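Local coordinates for putative modulator of DNA gyrase (Bacteroides thetaiotaomicron, PDB 1VPB), which probably acts as a metallopeptidase of the PmbA/TldD (U62) family and has been proposed to modulate DNA gyrase, at residues S277-K282 / N415-W420; E285-D290 / S320-G325. One frame throughout, in Å; residues are numbered along the deposited sequence.

Interaction 1: S277-K282 / N415-W420; sequences SFLLNK and NLITLW
Two overlapping beta turns, type I over Ser277-Leu280 and type II over Leu279-Lys282, set the loop 277-282 against the first turn of the helix that starts at Leu416. The backbones stay well apart, 8.6 Å between Phe278 CA and Ile417 CA, and no hydrogen bond links them, so apolar side chains make the contact. Ser277 OG accepts from Leu279 N in an ST turn, and Asn415 is the N-cap, its OD1 taking the N-H of Ile417 at 3.0 Å from above the carboxamide plane. Phe278 carries the contact. Its CB points toward the helix, and CG sits in the crowded position between backbone N and carbonyl carbon (chi1 62°), placing the ring against Leu416 and Ile417. The ring tip CZ reaches Leu416 CD1 at 3.6 Å, the two side chains crossing at about a right angle, while Ile417 runs antiparallel alongside and lays CG1 against the ring edge, 3.8 Å from CD2. Ile417 CD1 lies 3.8 Å from Phe278 O and also meets Leu279 CD2 and the aliphatic CE of Lys282. An alanine at Phe278 would lose the ring that touches both Leu416 and Ile417 and would probably loosen the loop's packing on the helix start. Met263 of helix 256-265 also packs on both Phe278 and Leu416, and Asn415 ND2 is held by Thr386 O and Asp388 OD1. This is plain hydrophobic packing of a double-turn loop on an Asn-capped helix N-terminus, within the PmbA/TldD C-terminal domain.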
ATOM      1  N   SER A 277     -15.470 -18.920   0.550  1.00 39.56           N
ATOM      2  CA  SER A 277     -15.363 -19.063  -0.891  1.00 39.24           C
ATOM      3  C   SER A 277     -16.652 -19.508  -1.461  1.00 35.75           C
ATOM      4  O   SER A 277     -17.198 -20.554  -1.096  1.00 37.34           O
ATOM      5  CB  SER A 277     -14.261 -20.050  -1.276  1.00 38.97           C
ATOM      6  OG  SER A 277     -14.428 -20.401  -2.657  1.00 37.92           O
ATOM      7  N   PHE A 278     -17.182 -18.718  -2.385  1.00 34.78           N
ATOM      8  CA  PHE A 278     -18.436 -19.093  -3.046  1.00 34.59           C
ATOM      9  C   PHE A 278     -18.287 -20.247  -4.044  1.00 36.49           C
ATOM     10  O   PHE A 278     -19.285 -20.693  -4.645  1.00 36.09           O
ATOM     11  CB  PHE A 278     -19.067 -17.882  -3.736  1.00 37.50           C
ATOM     12  CG  PHE A 278     -18.231 -17.257  -4.843  1.00 35.80           C
ATOM     13  CD1 PHE A 278     -17.321 -16.246  -4.567  1.00 34.99           C
ATOM     14  CD2 PHE A 278     -18.393 -17.649  -6.192  1.00 37.89           C
ATOM     15  CE1 PHE A 278     -16.556 -15.635  -5.583  1.00 38.51           C
ATOM     16  CE2 PHE A 278     -17.591 -17.057  -7.203  1.00 35.23           C
ATOM     17  CZ  PHE A 278     -16.706 -16.058  -6.905  1.00 38.45           C
ATOM     18  N   LEU A 279     -17.039 -20.679  -4.259  1.00 35.29           N
ATOM     19  CA  LEU A 279     -16.767 -21.866  -5.054  1.00 34.42           C
ATOM     20  C   LEU A 279     -16.475 -23.131  -4.236  1.00 36.85           C
ATOM     21  O   LEU A 279     -16.167 -24.171  -4.783  1.00 35.98           O
ATOM     22  CB  LEU A 279     -15.621 -21.576  -6.030  1.00 32.81           C
ATOM     23  CG  LEU A 279     -16.003 -20.470  -7.046  1.00 33.43           C
ATOM     24  CD1 LEU A 279     -14.868 -20.325  -8.055  1.00 37.84           C
ATOM     25  CD2 LEU A 279     -17.255 -20.810  -7.744  1.00 39.10           C
ATOM     26  N   LEU A 280     -16.676 -23.062  -2.919  1.00 37.39           N
ATOM     27  CA  LEU A 280     -16.500 -24.235  -2.081  1.00 38.99           C
ATOM     28  C   LEU A 280     -17.541 -25.230  -2.544  1.00 38.35           C
ATOM     29  O   LEU A 280     -18.679 -24.837  -2.863  1.00 38.69           O
ATOM     30  CB  LEU A 280     -16.762 -23.855  -0.628  1.00 43.35           C
ATOM     31  CG  LEU A 280     -16.589 -24.946   0.422  1.00 41.87           C
ATOM     32  CD1 LEU A 280     -15.130 -25.300   0.618  1.00 49.10           C
ATOM     33  CD2 LEU A 280     -17.245 -24.428   1.716  1.00 49.65           C
ATOM     34  N   ASN A 281     -17.158 -26.501  -2.607  1.00 43.19           N
ATOM     35  CA  ASN A 281     -18.071 -27.593  -3.003  1.00 41.53           C
ATOM     36  C   ASN A 281     -18.570 -27.531  -4.450  1.00 42.83           C
ATOM     37  O   ASN A 281     -19.616 -28.072  -4.779  1.00 43.00           O
ATOM     38  CB  ASN A 281     -19.301 -27.681  -2.069  1.00 49.02           C
ATOM     39  CG  ASN A 281     -18.929 -27.983  -0.631  1.00 53.45           C
ATOM     40  OD1 ASN A 281     -17.898 -28.631  -0.340  1.00 64.16           O
ATOM     41  ND2 ASN A 281     -19.758 -27.495   0.292  1.00 67.97           N
ATOM     42  N   LYS A 282     -17.851 -26.833  -5.308  1.00 38.83           N
ATOM     43  CA  LYS A 282     -18.244 -26.750  -6.722  1.00 36.69           C
ATOM     44  C   LYS A 282     -17.278 -27.508  -7.633  1.00 36.99           C
ATOM     45  O   LYS A 282     -17.452 -27.493  -8.859  1.00 36.77           O
ATOM     46  CB  LYS A 282     -18.282 -25.307  -7.147  1.00 37.22           C
ATOM     47  CG  LYS A 282     -19.207 -24.375  -6.354  1.00 42.56           C
ATOM     48  CD  LYS A 282     -20.606 -24.776  -6.315  1.00 48.17           C
ATOM     49  CE  LYS A 282     -21.393 -23.701  -5.561  1.00 50.10           C
ATOM     50  NZ  LYS A 282     -22.574 -24.296  -4.914  1.00 48.22           N
ATOM     51  N   ASN A 415     -24.484 -11.959  -9.519  1.00 35.43           N
ATOM     52  CA  ASN A 415     -23.728 -12.958  -8.809  1.00 32.12           C
ATOM     53  C   ASN A 415     -22.717 -13.503  -9.800  1.00 33.18           C
ATOM     54  O   ASN A 415     -23.032 -13.692 -10.976  1.00 32.78           O
ATOM     55  CB  ASN A 415     -24.623 -14.085  -8.269  1.00 35.17           C
ATOM     56  CG  ASN A 415     -23.827 -15.143  -7.537  1.00 39.30           C
ATOM     57  OD1 ASN A 415     -23.284 -16.089  -8.137  1.00 35.31           O
ATOM     58  ND2 ASN A 415     -23.720 -14.980  -6.219  1.00 39.60           N
ATOM     59  N   LEU A 416     -21.496 -13.685  -9.341  1.00 30.98           N
ATOM     60  CA  LEU A 416     -20.381 -14.020 -10.237  1.00 31.26           C
ATOM     61  C   LEU A 416     -20.584 -15.360 -10.947  1.00 34.38           C
ATOM     62  O   LEU A 416     -20.176 -15.531 -12.099  1.00 33.68           O
ATOM     63  CB  LEU A 416     -19.060 -14.006  -9.493  1.00 34.74           C
ATOM     64  CG  LEU A 416     -18.569 -12.596  -9.134  1.00 34.42           C
ATOM     65  CD1 LEU A 416     -17.423 -12.720  -8.122  1.00 36.05           C
ATOM     66  CD2 LEU A 416     -18.063 -11.839 -10.409  1.00 35.60           C
ATOM     67  N   ILE A 417     -21.214 -16.306 -10.285  1.00 33.51           N
ATOM     68  CA  ILE A 417     -21.423 -17.595 -10.925  1.00 33.96           C
ATOM     69  C   ILE A 417     -22.364 -17.495 -12.104  1.00 32.25           C
ATOM     70  O   ILE A 417     -22.047 -17.982 -13.179  1.00 35.25           O
ATOM     71  CB  ILE A 417     -21.920 -18.661  -9.884  1.00 34.82           C
ATOM     72  CG1 ILE A 417     -20.893 -18.886  -8.821  1.00 35.75           C
ATOM     73  CG2 ILE A 417     -22.216 -19.992 -10.548  1.00 38.09           C
ATOM     74  CD1 ILE A 417     -21.386 -19.838  -7.754  1.00 39.59           C
ATOM     75  N   THR A 418     -23.526 -16.864 -11.918  1.00 32.08           N
ATOM     76  CA  THR A 418     -24.479 -16.681 -13.026  1.00 31.56           C
ATOM     77  C   THR A 418     -23.922 -15.736 -14.086  1.00 34.47           C
ATOM     78  O   THR A 418     -24.198 -15.879 -15.291  1.00 32.06           O
ATOM     79  CB  THR A 418     -25.901 -16.294 -12.541  1.00 36.26           C
ATOM     80  OG1 THR A 418     -25.838 -15.339 -11.461  1.00 31.96           O
ATOM     81  CG2 THR A 418     -26.582 -17.529 -11.944  1.00 34.06           C
ATOM     82  N   LEU A 419     -23.138 -14.756 -13.674  1.00 33.52           N
ATOM     83  CA  LEU A 419     -22.448 -13.926 -14.646  1.00 32.78           C
ATOM     84  C   LEU A 419     -21.585 -14.783 -15.581  1.00 31.06           C
ATOM     85  O   LEU A 419     -21.736 -14.718 -16.808  1.00 32.40           O
ATOM     86  CB  LEU A 419     -21.552 -12.916 -13.967  1.00 31.48           C
ATOM     87  CG  LEU A 419     -20.774 -12.041 -14.971  1.00 31.75           C
ATOM     88  CD1 LEU A 419     -21.617 -11.115 -15.825  1.00 31.46           C
ATOM     89  CD2 LEU A 419     -19.727 -11.265 -14.234  1.00 34.19           C
ATOM     90  N   TRP A 420     -20.761 -15.622 -14.992  1.00 30.00           N
ATOM     91  CA  TRP A 420     -19.849 -16.452 -15.770  1.00 31.31           C
ATOM     92  C   TRP A 420     -20.640 -17.581 -16.480  1.00 31.96           C
ATOM     93  O   TRP A 420     -20.161 -18.155 -17.458  1.00 31.69           O
ATOM     94  CB  TRP A 420     -18.690 -16.929 -14.932  1.00 32.42           C
ATOM     95  CG  TRP A 420     -17.664 -15.847 -14.788  1.00 32.09           C
ATOM     96  CD1 TRP A 420     -17.473 -15.023 -13.718  1.00 33.46           C
ATOM     97  CD2 TRP A 420     -16.735 -15.414 -15.790  1.00 29.55           C
ATOM     98  NE1 TRP A 420     -16.460 -14.126 -13.974  1.00 34.13           N
ATOM     99  CE2 TRP A 420     -15.987 -14.337 -15.240  1.00 33.64           C
ATOM    100  CE3 TRP A 420     -16.457 -15.813 -17.102  1.00 32.91           C
ATOM    101  CZ2 TRP A 420     -15.000 -13.682 -15.944  1.00 36.65           C
ATOM    102  CZ3 TRP A 420     -15.426 -15.183 -17.788  1.00 32.97           C
ATOM    103  CH2 TRP A 420     -14.724 -14.121 -17.210  1.00 33.59           C
TER

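Interaction 2: E285-D290 / S320-G325; sequences EKIASD and SIFDKG. With EDO (1,2-ethanediol), chain C.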
ATOM      1  N   GLU A 285     -18.148 -29.566 -10.904  1.00 35.16           N
ATOM      2  CA  GLU A 285     -19.514 -29.247 -11.266  1.00 35.76           C
ATOM      3  C   GLU A 285     -19.585 -28.297 -12.446  1.00 34.42           C
ATOM      4  O   GLU A 285     -18.660 -27.518 -12.721  1.00 35.10           O
ATOM      5  CB  GLU A 285     -20.242 -28.604 -10.077  1.00 36.75           C
ATOM      6  CG  GLU A 285     -20.297 -29.444  -8.801  1.00 40.48           C
ATOM      7  CD  GLU A 285     -21.126 -30.718  -8.908  1.00 43.83           C
ATOM      8  OE1 GLU A 285     -21.923 -30.934  -9.853  1.00 40.14           O
ATOM      9  OE2 GLU A 285     -20.947 -31.565  -8.026  1.00 40.37           O
ATOM     10  N   LYS A 286     -20.721 -28.351 -13.117  1.00 32.29           N
ATOM     11  CA  LYS A 286     -20.944 -27.594 -14.340  1.00 33.64           C
ATOM     12  C   LYS A 286     -21.533 -26.245 -13.943  1.00 33.34           C
ATOM     13  O   LYS A 286     -22.754 -26.016 -14.052  1.00 33.23           O
ATOM     14  CB  LYS A 286     -21.897 -28.361 -15.271  1.00 33.72           C
ATOM     15  CG  LYS A 286     -21.714 -28.063 -16.737  1.00 37.91           C
ATOM     16  CD  LYS A 286     -21.874 -26.623 -17.163  1.00 35.58           C
ATOM     17  CE  LYS A 286     -21.792 -26.508 -18.707  1.00 41.48           C
ATOM     18  NZ  LYS A 286     -21.908 -25.131 -19.258  1.00 35.60           N
ATOM     19  N   ILE A 287     -20.658 -25.352 -13.461  1.00 32.56           N
ATOM     20  CA  ILE A 287     -21.130 -24.107 -12.873  1.00 32.51           C
ATOM     21  C   ILE A 287     -21.192 -22.926 -13.820  1.00 33.88           C
ATOM     22  O   ILE A 287     -21.901 -21.988 -13.554  1.00 34.25           O
ATOM     23  CB  ILE A 287     -20.323 -23.731 -11.617  1.00 34.73           C
ATOM     24  CG1 ILE A 287     -18.876 -23.483 -11.962  1.00 34.65           C
ATOM     25  CG2 ILE A 287     -20.401 -24.819 -10.572  1.00 39.54           C
ATOM     26  CD1 ILE A 287     -18.119 -22.889 -10.764  1.00 39.08           C
ATOM     27  N   ALA A 288     -20.420 -22.933 -14.904  1.00 31.69           N
ATOM     28  CA  ALA A 288     -20.375 -21.768 -15.743  1.00 32.93           C
ATOM     29  C   ALA A 288     -20.609 -22.125 -17.228  1.00 31.09           C
ATOM     30  O   ALA A 288     -20.967 -23.255 -17.561  1.00 32.65           O
ATOM     31  CB  ALA A 288     -19.062 -21.067 -15.531  1.00 34.21           C
ATOM     32  N   SER A 289     -20.430 -21.136 -18.096  1.00 32.02           N
ATOM     33  CA  SER A 289     -20.763 -21.233 -19.517  1.00 32.96           C
ATOM     34  C   SER A 289     -19.941 -22.270 -20.261  1.00 31.14           C
ATOM     35  O   SER A 289     -18.790 -22.477 -19.960  1.00 32.82           O
ATOM     36  CB  SER A 289     -20.540 -19.893 -20.191  1.00 30.94           C
ATOM     37  OG  SER A 289     -20.794 -19.958 -21.591  1.00 36.03           O
ATOM     38  N   ASP A 290     -20.552 -22.876 -21.293  1.00 33.31           N
ATOM     39  CA  ASP A 290     -19.763 -23.667 -22.243  1.00 33.92           C
ATOM     40  C   ASP A 290     -18.605 -22.905 -22.836  1.00 33.79           C
ATOM     41  O   ASP A 290     -17.617 -23.511 -23.241  1.00 35.83           O
ATOM     42  CB  ASP A 290     -20.603 -24.070 -23.451  1.00 32.77           C
ATOM     43  CG  ASP A 290     -21.607 -25.100 -23.157  1.00 35.76           C
ATOM     44  OD1 ASP A 290     -21.669 -25.639 -22.033  1.00 33.50           O
ATOM     45  OD2 ASP A 290     -22.371 -25.492 -24.076  1.00 33.13           O
ATOM     46  N   SER A 320      -6.283 -27.761 -16.281  1.00 35.16           N
ATOM     47  CA  SER A 320      -7.587 -27.271 -16.628  1.00 32.92           C
ATOM     48  C   SER A 320      -8.178 -26.621 -15.365  1.00 32.07           C
ATOM     49  O   SER A 320      -8.351 -27.277 -14.352  1.00 34.42           O
ATOM     50  CB  SER A 320      -8.490 -28.429 -17.026  1.00 35.39           C
ATOM     51  OG  SER A 320      -9.781 -27.937 -17.258  1.00 35.93           O
ATOM     52  N   ILE A 321      -8.508 -25.345 -15.468  0.50 32.68           N
ATOM     53  CA  ILE A 321      -9.258 -24.670 -14.400  0.50 32.34           C
ATOM     54  C   ILE A 321     -10.740 -24.786 -14.685  0.50 34.50           C
ATOM     55  O   ILE A 321     -11.479 -25.358 -13.855  0.50 32.90           O
ATOM     56  CB  ILE A 321      -8.829 -23.217 -14.245  0.50 33.05           C
ATOM     57  CG1 ILE A 321      -7.365 -23.185 -13.798  0.50 32.97           C
ATOM     58  CG2 ILE A 321      -9.741 -22.505 -13.214  0.50 30.60           C
ATOM     59  CD1 ILE A 321      -6.724 -21.856 -13.872  0.50 31.60           C
ATOM     60  N   PHE A 322     -11.157 -24.312 -15.864  1.00 33.65           N
ATOM     61  CA  PHE A 322     -12.508 -24.576 -16.364  1.00 36.16           C
ATOM     62  C   PHE A 322     -12.403 -25.236 -17.739  1.00 35.84           C
ATOM     63  O   PHE A 322     -11.624 -24.767 -18.593  1.00 34.94           O
ATOM     64  CB  PHE A 322     -13.276 -23.274 -16.545  1.00 33.77           C
ATOM     65  CG  PHE A 322     -13.700 -22.635 -15.270  1.00 34.39           C
ATOM     66  CD1 PHE A 322     -14.866 -23.035 -14.656  1.00 39.25           C
ATOM     67  CD2 PHE A 322     -12.964 -21.593 -14.720  1.00 37.79           C
ATOM     68  CE1 PHE A 322     -15.291 -22.433 -13.486  1.00 36.86           C
ATOM     69  CE2 PHE A 322     -13.350 -21.020 -13.518  1.00 40.07           C
ATOM     70  CZ  PHE A 322     -14.527 -21.446 -12.912  1.00 38.87           C
ATOM     71  N   ASP A 323     -13.205 -26.279 -17.924  1.00 35.14           N
ATOM     72  CA  ASP A 323     -13.368 -26.939 -19.225  1.00 34.08           C
ATOM     73  C   ASP A 323     -14.839 -26.830 -19.611  1.00 33.95           C
ATOM     74  O   ASP A 323     -15.697 -27.518 -19.052  1.00 34.82           O
ATOM     75  CB  ASP A 323     -12.891 -28.373 -19.073  1.00 36.08           C
ATOM     76  CG  ASP A 323     -13.003 -29.174 -20.346  1.00 46.26           C
ATOM     77  OD1 ASP A 323     -13.289 -28.619 -21.422  1.00 42.19           O
ATOM     78  OD2 ASP A 323     -12.823 -30.397 -20.325  1.00 45.38           O
ATOM     79  N   LYS A 324     -15.115 -25.894 -20.514  1.00 34.22           N
ATOM     80  CA  LYS A 324     -16.447 -25.635 -20.986  1.00 34.46           C
ATOM     81  C   LYS A 324     -17.397 -25.500 -19.799  1.00 34.12           C
ATOM     82  O   LYS A 324     -18.468 -26.102 -19.755  1.00 34.98           O
ATOM     83  CB  LYS A 324     -16.902 -26.765 -21.944  1.00 33.04           C
ATOM     84  CG  LYS A 324     -16.141 -26.739 -23.292  1.00 36.43           C
ATOM     85  CD  LYS A 324     -16.602 -27.871 -24.220  1.00 42.38           C
ATOM     86  CE  LYS A 324     -15.603 -28.102 -25.343  1.00 52.17           C
ATOM     87  NZ  LYS A 324     -15.335 -26.879 -26.157  1.00 58.56           N
ATOM     88  N   GLY A 325     -16.970 -24.715 -18.811  1.00 32.51           N
ATOM     89  CA  GLY A 325     -17.815 -24.347 -17.684  1.00 33.58           C
ATOM     90  C   GLY A 325     -17.735 -25.235 -16.465  1.00 33.98           C
ATOM     91  O   GLY A 325     -18.309 -24.920 -15.427  1.00 34.32           O
TER
HETATM   92  C1  EDO C 441     -25.137 -27.487 -23.003  1.00 31.32           C
HETATM   93  O1  EDO C 441     -24.730 -26.307 -23.679  1.00 30.78           O
HETATM   94  C2  EDO C 441     -24.505 -27.658 -21.611  1.00 37.68           C
HETATM   95  O2  EDO C 441     -23.090 -27.937 -21.708  1.00 35.72           O
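The loop 285-290 runs beside the end of strand 319-323 and the turn after it, with Ala288 CA and Gly325 CA 4.1 Å apart. Gly325 O takes two N-H groups: Ala288 N at 2.9 Å, nearly straight and on a lone pair, and Ile287 N in a weak, bent bond. Gly325 lies so close that a CB would clash with Ala288 O and Ser289 O, and at phi 92°, psi -8° it would also press on Lys324 O, which already calls for glycine. Its CA makes a CA-H...O contact with Ala288 O. Lys286, bent at chi2, curls back over its own loop: NZ meets Ala288 O in the carbonyl plane at 2.7 Å and bridges to Asp290 OD1 at 2.8 Å, from above the carboxylate plane. Both Asp290 oxygens accept from a 1,2-ethanediol, probably from the crystallisation liquor. Ile287 crosses Phe322 at about a right angle, its CD1 in the ring plane at the edge, 4.0 Å from CE1. Ile321 and Phe322 form a classic bulge facing Leu294 of strand 294-296, Phe322 packs on Leu327 of strand 326-327, and Ser289 OG binds Leu423 O, so the loop joins this small sheet to strand 423-426.

How the interactions relate
Both interactions use the long connection between helix 269-273 and strand 294-296, which packs first on helix 416-421 (interaction 1) and then on the end of strand 319-323 (interaction 2). Their centres lie 11 Å apart and they touch: Trp420 O probably accepts from Ser289 N, Ile417 CG2 rests on Ile287 O, and Leu279 CD2 meets Ile287 CD1. Ile287 thus continues the apolar cluster of 277-282 / 415-420 toward Phe322. Interaction 1 is buried and purely apolar across its segments, whereas interaction 2 is half exposed and held across its segments by N-H groups on one carbonyl and close glycine packing; a salt bridge inside 285-290, whose aspartate also binds the diol, fixes the loop itself.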